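Long-range contact in desulfoferrodoxin (Rbo) (Treponema pallidum subsp. pallidum str. Nichols, PDB 1Y07), which probably acts as an iron-dependent superoxide reductase, reducing superoxide to hydrogen peroxide at a mononuclear non-haem iron centre: residues B[3-8]-B[16-21]. Numbering follows the deposited sequence.
Sequences RELSFF and FFLGMD
An antiparallel beta hairpin in the N-terminal region of this class III superoxide reductase joins strands 5-9 and 16-20; the axes of the short segments 5-8 and 16-20 approach to 4.7 Å, their N-to-C directions 158° apart. Two-way backbone bonding identifies S6/G19 and F8/F17 as hydrogen-bonded pairs: G19 N donates to S6 O at 2.8 Å and S6 N returns a bond to G19 O, while F8 and F17 exchange the same two bonds. L5/M20 and F7/L18 are the non-hydrogen-bonded pairs. Where E4 and D21 continue the register beyond the strands, a side chain replaces one carbonyl: D21 N reaches E4 O, but E4 N donates to D21 OD1 (2.9 Å, 162° at the hydrogen), meeting it from above the carboxylate plane.

L5, F7, L18 and M20 share one face. M20 has CG anti to its backbone N (chi1 179°), then bends at chi2 and chi3, folding its tip toward 3-8; SD comes 3.2 Å from R3 C, and CE presses tightly on L5 CD2 at 3.5 Å. That same L5 branch meets L18 CD2 at 3.9 Å. This apolar face packs against strands of the iron-binding domain, L5 and F7 on C82 and L18 and M20 on I89, and F16 stacks on W80. The guanidinium of R3 turns to the same domain, NH1 bonding T85 O.

S6, F8 and F17 occupy the other face, where G19 has no side chain and the F8 ring turns its edge to the strand, CE1 4.2 Å from G19 N, which lies near the plane of the ring. F17 O sits in the plane of that ring at its edge, 3.7 Å from F8 CD1. Residues 16-19 also pair antiparallel with a strand of the second subunit, extending the sheet across the dimer interface.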
# COMPACT_ATOMS: atom_id res chain seq x y z
N ARG B 3 4.02 -0.45 -13.38
CA ARG B 3 3.43 -0.62 -12.03
C ARG B 3 2.65 0.62 -11.63
O ARG B 3 2.99 1.32 -10.68
CB ARG B 3 4.49 -0.94 -11.00
CG ARG B 3 4.88 -2.39 -11.00
CD ARG B 3 6.21 -2.63 -10.28
NE ARG B 3 6.02 -2.41 -8.85
CZ ARG B 3 6.66 -1.51 -8.08
NH1 ARG B 3 7.59 -0.69 -8.57
NH2 ARG B 3 6.34 -1.45 -6.80
N GLU B 4 1.60 0.89 -12.40
CA GLU B 4 0.90 2.13 -12.36
C GLU B 4 -0.11 2.14 -11.20
O GLU B 4 -0.93 1.26 -11.10
CB GLU B 4 0.11 2.28 -13.66
CG GLU B 4 -0.21 3.73 -14.03
CD GLU B 4 -1.23 3.82 -15.18
OE1 GLU B 4 -1.17 2.97 -16.11
OE2 GLU B 4 -2.11 4.73 -15.15
N LEU B 5 -0.03 3.18 -10.37
CA LEU B 5 -0.92 3.37 -9.23
C LEU B 5 -2.17 4.18 -9.60
O LEU B 5 -2.08 5.19 -10.30
CB LEU B 5 -0.18 4.08 -8.11
CG LEU B 5 0.82 3.23 -7.36
CD1 LEU B 5 1.46 4.05 -6.31
CD2 LEU B 5 0.14 2.03 -6.72
N SER B 6 -3.33 3.70 -9.16
CA SER B 6 -4.55 4.45 -9.24
C SER B 6 -5.18 4.50 -7.86
O SER B 6 -4.90 3.65 -7.01
CB SER B 6 -5.55 3.79 -10.21
OG SER B 6 -5.55 2.36 -10.07
N PHE B 7 -6.03 5.52 -7.67
CA PHE B 7 -6.65 5.82 -6.40
C PHE B 7 -8.11 6.03 -6.60
O PHE B 7 -8.51 6.74 -7.51
CB PHE B 7 -6.00 7.06 -5.80
CG PHE B 7 -4.50 6.95 -5.69
CD1 PHE B 7 -3.65 7.45 -6.69
CD2 PHE B 7 -3.92 6.31 -4.59
CE1 PHE B 7 -2.25 7.31 -6.57
CE2 PHE B 7 -2.54 6.17 -4.49
CZ PHE B 7 -1.72 6.68 -5.49
N PHE B 8 -8.90 5.41 -5.74
CA PHE B 8 -10.36 5.46 -5.79
C PHE B 8 -10.81 5.84 -4.37
O PHE B 8 -10.54 5.09 -3.44
CB PHE B 8 -10.92 4.09 -6.18
CG PHE B 8 -10.32 3.54 -7.45
CD1 PHE B 8 -9.07 2.97 -7.45
CD2 PHE B 8 -11.02 3.60 -8.64
CE1 PHE B 8 -8.52 2.47 -8.62
CE2 PHE B 8 -10.46 3.11 -9.81
CZ PHE B 8 -9.19 2.54 -9.78
N PHE B 16 -10.72 4.23 1.11
CA PHE B 16 -10.36 4.31 -0.27
C PHE B 16 -9.74 3.02 -0.74
O PHE B 16 -9.52 2.08 0.04
CB PHE B 16 -9.36 5.47 -0.50
CG PHE B 16 -8.21 5.46 0.45
CD1 PHE B 16 -6.96 5.11 0.04
CD2 PHE B 16 -8.38 5.85 1.79
CE1 PHE B 16 -5.91 5.14 0.93
CE2 PHE B 16 -7.32 5.85 2.67
CZ PHE B 16 -6.09 5.49 2.23
N PHE B 17 -9.46 2.99 -2.03
CA PHE B 17 -8.80 1.87 -2.66
C PHE B 17 -7.60 2.32 -3.44
O PHE B 17 -7.60 3.37 -4.06
CB PHE B 17 -9.75 1.13 -3.59
CG PHE B 17 -11.06 0.74 -2.92
CD1 PHE B 17 -12.03 1.73 -2.65
CD2 PHE B 17 -11.31 -0.58 -2.57
CE1 PHE B 17 -13.22 1.37 -2.07
CE2 PHE B 17 -12.52 -0.94 -1.98
CZ PHE B 17 -13.43 0.04 -1.69
N LEU B 18 -6.58 1.48 -3.40
CA LEU B 18 -5.35 1.66 -4.18
C LEU B 18 -5.32 0.54 -5.22
O LEU B 18 -5.40 -0.62 -4.87
CB LEU B 18 -4.13 1.57 -3.21
CG LEU B 18 -2.66 1.65 -3.63
CD1 LEU B 18 -1.92 2.16 -2.42
CD2 LEU B 18 -2.04 0.30 -4.04
N GLY B 19 -5.27 0.90 -6.49
CA GLY B 19 -5.12 -0.06 -7.57
C GLY B 19 -3.71 -0.12 -8.14
O GLY B 19 -3.04 0.90 -8.30
N MET B 20 -3.24 -1.33 -8.37
CA MET B 20 -1.94 -1.54 -9.01
C MET B 20 -2.20 -2.16 -10.40
O MET B 20 -2.77 -3.26 -10.50
CB MET B 20 -1.00 -2.38 -8.15
CG MET B 20 0.38 -2.61 -8.85
SD MET B 20 1.43 -1.12 -9.24
CE MET B 20 2.10 -0.68 -7.59
N ASP B 21 -1.82 -1.42 -11.45
CA ASP B 21 -2.06 -1.81 -12.84
C ASP B 21 -3.52 -2.07 -13.14
O ASP B 21 -3.89 -3.01 -13.82
CB ASP B 21 -1.14 -3.01 -13.24
CG ASP B 21 0.28 -2.59 -13.31
OD1 ASP B 21 0.56 -1.47 -13.76
OD2 ASP B 21 1.20 -3.31 -12.89